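PDB 5HSM: HTH-type transcriptional repressor Rv2887 from Mycobacterium tuberculosis, which represses the methyltransferase gene htm by binding its promoter, represses several other genes, and binds salicylate and para-aminosalicylic acid. Local coordinates for residues Ala133-Ala136 / Arg137-Arg141; Gln147-Phe150 / Lys151-Glu155. All coordinates share one frame; numbering follows the deposited sequence.

Interaction 1: residues Ala133-Ala136 / Arg137-Arg141; sequences AADA and RVLAR
Arg137 folds back along its own helix so that one face of its guanidinium lies over the backbone of Ala133 and Ala134. The chain starts with CG opposite the carbonyl carbon and then bends at its third torsion (chi3 -64°), which turns the flat group toward the preceding turn. Ala134 CA sits beneath that face, offset toward the rim, 3.5 Å from Arg137 NH2, and the same nitrogen is 3.6 Å from Ala134 CB. On the other terminal nitrogen, Arg137 NH1 is 3.8 Å from Ala133 CB. The guanidinium thus lies flat against Ala133 and Ala134, whose side chains end at CB. Its NE is committed to a salt bridge with Glu44 of helix 29-49, so the guanidinium ties two helices of the same chain.

Asp135, a salicylate-binding residue, leaves the helix in another direction: its CG is anti to the backbone N (chi1 -167°), and OD1 and OD2 accept hydrogen bonds from Gly31 N and Leu30 N of the second subunit, whose Leu30 side chain also packs on Val138 and Leu139. Leu139, one turn on, meets the aspartate loosely, with Asp135 OD2 4.3 Å from Leu139 CD1.

Four i to i+4 backbone bonds carry this last turn of helix 118-139; the one from Leu139 N to Asp135 O is 3.0 Å long and nearly straight at 177°. The two N-H groups anchor the Asp135 carboxylate at the dimer interface, and they would partly offset its repulsion from the nearby carboxylate of Asp26 of the second subunit.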
# COMPACT_ATOMS: atom_id res chain seq x y z
N ALA A 133 -12.75 -15.02 3.91
CA ALA A 133 -12.29 -16.39 3.75
C ALA A 133 -10.85 -16.42 3.20
O ALA A 133 -10.03 -17.24 3.65
CB ALA A 133 -13.23 -17.17 2.83
N ALA A 134 -10.55 -15.55 2.24
CA ALA A 134 -9.16 -15.46 1.71
C ALA A 134 -8.15 -15.16 2.81
O ALA A 134 -7.05 -15.75 2.89
CB ALA A 134 -9.07 -14.39 0.63
N ASP A 135 -8.53 -14.21 3.66
CA ASP A 135 -7.70 -13.83 4.80
C ASP A 135 -7.39 -15.04 5.68
O ASP A 135 -6.23 -15.29 6.06
CB ASP A 135 -8.41 -12.76 5.62
CG ASP A 135 -7.49 -12.08 6.64
OD1 ASP A 135 -6.80 -11.13 6.24
OD2 ASP A 135 -7.49 -12.48 7.83
N ALA A 136 -8.44 -15.79 6.00
CA ALA A 136 -8.27 -16.99 6.81
C ALA A 136 -7.38 -18.03 6.14
O ALA A 136 -6.61 -18.72 6.80
CB ALA A 136 -9.64 -17.61 7.15
N ARG A 137 -7.50 -18.16 4.82
CA ARG A 137 -6.68 -19.12 4.09
C ARG A 137 -5.20 -18.78 4.20
O ARG A 137 -4.36 -19.68 4.32
CB ARG A 137 -7.07 -19.18 2.61
CG ARG A 137 -8.35 -19.98 2.37
CD ARG A 137 -8.49 -20.33 0.91
NE ARG A 137 -8.65 -19.17 0.03
CZ ARG A 137 -9.81 -18.55 -0.18
NH1 ARG A 137 -10.91 -18.94 0.44
NH2 ARG A 137 -9.86 -17.53 -1.03
N VAL A 138 -4.87 -17.50 4.14
CA VAL A 138 -3.45 -17.14 4.32
C VAL A 138 -2.98 -17.37 5.76
O VAL A 138 -1.93 -17.98 5.99
CB VAL A 138 -3.18 -15.68 3.91
CG1 VAL A 138 -1.75 -15.30 4.26
CG2 VAL A 138 -3.41 -15.53 2.41
N LEU A 139 -3.78 -16.91 6.72
CA LEU A 139 -3.44 -17.16 8.13
C LEU A 139 -3.25 -18.65 8.46
O LEU A 139 -2.41 -18.99 9.28
CB LEU A 139 -4.53 -16.58 9.03
CG LEU A 139 -4.24 -15.28 9.76
CD1 LEU A 139 -5.42 -14.99 10.65
CD2 LEU A 139 -2.94 -15.37 10.56
N ALA A 140 -4.02 -19.53 7.83
CA ALA A 140 -3.98 -20.95 8.17
C ALA A 140 -2.70 -21.66 7.72
O ALA A 140 -2.53 -22.86 7.97
CB ALA A 140 -5.20 -21.66 7.59
N ARG A 141 -1.81 -20.93 7.06
CA ARG A 141 -0.46 -21.43 6.78
C ARG A 141 0.29 -21.67 8.08
O ARG A 141 1.25 -22.43 8.13
CB ARG A 141 0.32 -20.45 5.90
CG ARG A 141 -0.16 -20.33 4.46
CD ARG A 141 0.66 -19.27 3.74
NE ARG A 141 0.37 -19.24 2.31
CZ ARG A 141 1.16 -18.68 1.40
NH1 ARG A 141 2.29 -18.10 1.77
NH2 ARG A 141 0.83 -18.71 0.11

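Interaction 2: residues Gln147-Phe150 / Lys151-Glu155; sequences QREF and KRMLE. With SO4 (sulfate ion), chain B.
Gln147 and Lys151 meet on successive turns of helix 144-157, part of the helical dimerisation region of this MarR-family repressor. The carbonyl oxygen of Gln147 takes the backbone N-H of Lys151 and also lies beside the lysine's aliphatic chain, Lys151 CG being 3.3 Å from Gln147 O; the amide NE2 of Gln147 binds Leu142 O.

Arg148 shares a sulfate, probably from the crystallisation liquor, with Arg152. Both chains bend at their third torsion, bringing the guanidinium edges to the anion. Arg148 grips it with two N-H groups: NE reaches sulfate O1 at 2.8 Å, and NH2 reaches sulfate O2. Arg152 NH1 binds the same O1 at 2.9 Å, and its NH2 meets O3 at 3.2 Å, less straight at 140°. The anion's charge would offset that of the two arginines.

Glu149 lies with its CA under one face of the Arg152 guanidinium, while Glu149 CG touches Met153 CE at 3.8 Å. Met153 also packs on Met153 of the second subunit.

Phe150 has CG anti to its backbone N, which sends the ring along the helix to where Leu154 passes over it; the ring also meets Phe150 of the second subunit, the planes about 20° apart. Leu154 of the same chain approaches over one face in a CH-pi contact: its CG stands 4.2 Å from the ring centroid, 22° off the normal, and over the same face but displaced toward the rim, Leu154 CD1 comes to 3.5 Å from Phe150 CE2.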
# COMPACT_ATOMS: atom_id res chain seq x y z
N GLN A 147 -0.70 -18.88 15.04
CA GLN A 147 -1.61 -17.79 14.65
C GLN A 147 -1.90 -16.87 15.82
O GLN A 147 -1.92 -15.64 15.66
CB GLN A 147 -2.92 -18.34 14.11
CG GLN A 147 -2.80 -19.09 12.80
CD GLN A 147 -4.12 -19.70 12.37
OE1 GLN A 147 -5.18 -19.12 12.61
NE2 GLN A 147 -4.07 -20.88 11.77
N ARG A 148 -2.15 -17.44 17.00
CA ARG A 148 -2.42 -16.59 18.16
C ARG A 148 -1.19 -15.74 18.50
O ARG A 148 -1.27 -14.51 18.71
CB ARG A 148 -2.85 -17.43 19.36
CG ARG A 148 -4.16 -18.20 19.15
CD ARG A 148 -4.67 -18.84 20.45
NE ARG A 148 -3.72 -19.81 21.02
CZ ARG A 148 -3.72 -21.12 20.75
NH1 ARG A 148 -4.62 -21.63 19.92
NH2 ARG A 148 -2.82 -21.91 21.32
N GLU A 149 -0.03 -16.39 18.53
CA GLU A 149 1.19 -15.69 18.85
C GLU A 149 1.48 -14.56 17.85
O GLU A 149 1.81 -13.43 18.23
CB GLU A 149 2.36 -16.66 18.89
CG GLU A 149 3.68 -15.95 19.06
CD GLU A 149 4.72 -16.85 19.68
OE1 GLU A 149 4.75 -18.04 19.33
OE2 GLU A 149 5.49 -16.35 20.54
N PHE A 150 1.33 -14.90 16.57
CA PHE A 150 1.61 -13.98 15.47
C PHE A 150 0.70 -12.77 15.53
O PHE A 150 1.14 -11.64 15.36
CB PHE A 150 1.42 -14.70 14.13
CG PHE A 150 1.69 -13.84 12.93
CD1 PHE A 150 2.98 -13.43 12.64
CD2 PHE A 150 0.66 -13.45 12.10
CE1 PHE A 150 3.23 -12.64 11.52
CE2 PHE A 150 0.90 -12.66 11.00
CZ PHE A 150 2.19 -12.25 10.71
N LYS A 151 -0.59 -13.01 15.79
CA LYS A 151 -1.52 -11.89 15.89
C LYS A 151 -1.19 -11.00 17.07
O LYS A 151 -1.36 -9.79 17.00
CB LYS A 151 -2.95 -12.39 16.03
CG LYS A 151 -3.54 -12.96 14.77
CD LYS A 151 -4.92 -13.51 15.14
CE LYS A 151 -5.68 -14.02 13.95
NZ LYS A 151 -7.00 -14.61 14.38
N ARG A 152 -0.77 -11.60 18.19
CA ARG A 152 -0.40 -10.77 19.34
C ARG A 152 0.80 -9.90 19.00
O ARG A 152 0.86 -8.72 19.37
CB ARG A 152 -0.11 -11.64 20.55
CG ARG A 152 -1.35 -12.29 21.16
CD ARG A 152 -1.05 -12.83 22.55
NE ARG A 152 -0.03 -13.88 22.53
CZ ARG A 152 -0.29 -15.18 22.53
NH1 ARG A 152 -1.55 -15.60 22.55
NH2 ARG A 152 0.70 -16.06 22.52
N MET A 153 1.77 -10.46 18.28
CA MET A 153 2.94 -9.67 17.94
C MET A 153 2.65 -8.57 16.92
O MET A 153 3.12 -7.44 17.08
CB MET A 153 4.06 -10.60 17.47
CG MET A 153 4.72 -11.28 18.67
SD MET A 153 6.11 -12.32 18.25
CE MET A 153 5.33 -13.28 17.00
N LEU A 154 1.87 -8.89 15.89
CA LEU A 154 1.36 -7.86 14.98
C LEU A 154 0.64 -6.76 15.74
O LEU A 154 0.82 -5.56 15.48
CB LEU A 154 0.39 -8.46 13.96
CG LEU A 154 0.96 -9.09 12.71
CD1 LEU A 154 -0.17 -9.37 11.74
CD2 LEU A 154 1.98 -8.16 12.07
N GLU A 155 -0.21 -7.16 16.67
CA GLU A 155 -0.97 -6.18 17.44
C GLU A 155 -0.04 -5.26 18.19
O GLU A 155 -0.24 -4.04 18.22
CB GLU A 155 -1.93 -6.86 18.41
CG GLU A 155 -2.72 -5.88 19.26
CD GLU A 155 -3.67 -6.59 20.17
OE1 GLU A 155 -4.90 -6.40 20.04
OE2 GLU A 155 -3.19 -7.39 21.00
S SO4 B . -1.38 -19.22 23.62
O1 SO4 B . -1.75 -18.47 22.43
O2 SO4 B . -1.38 -20.65 23.31
O3 SO4 B . -0.04 -18.83 24.05
O4 SO4 B . -2.34 -18.95 24.68

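Both interactions are single-helix contacts, with their centres 14 Å apart, on the successive helices 118-139 and 144-157, and both reach the second subunit. Each has a buried side and an exposed one. In interaction 1 the buried side is polar as well as apolar, with a carboxylate meeting the partner's backbone; in interaction 2 it is aromatic and aliphatic. The exposed arginines differ too: that of interaction 1 bonds to a glutamate of its own chain, whereas the pair of interaction 2 binds a sulfate. The two contacts touch directly, Leu139 CD1 lying 3.4 Å from Lys151 CE, so the end of one helix packs against the next.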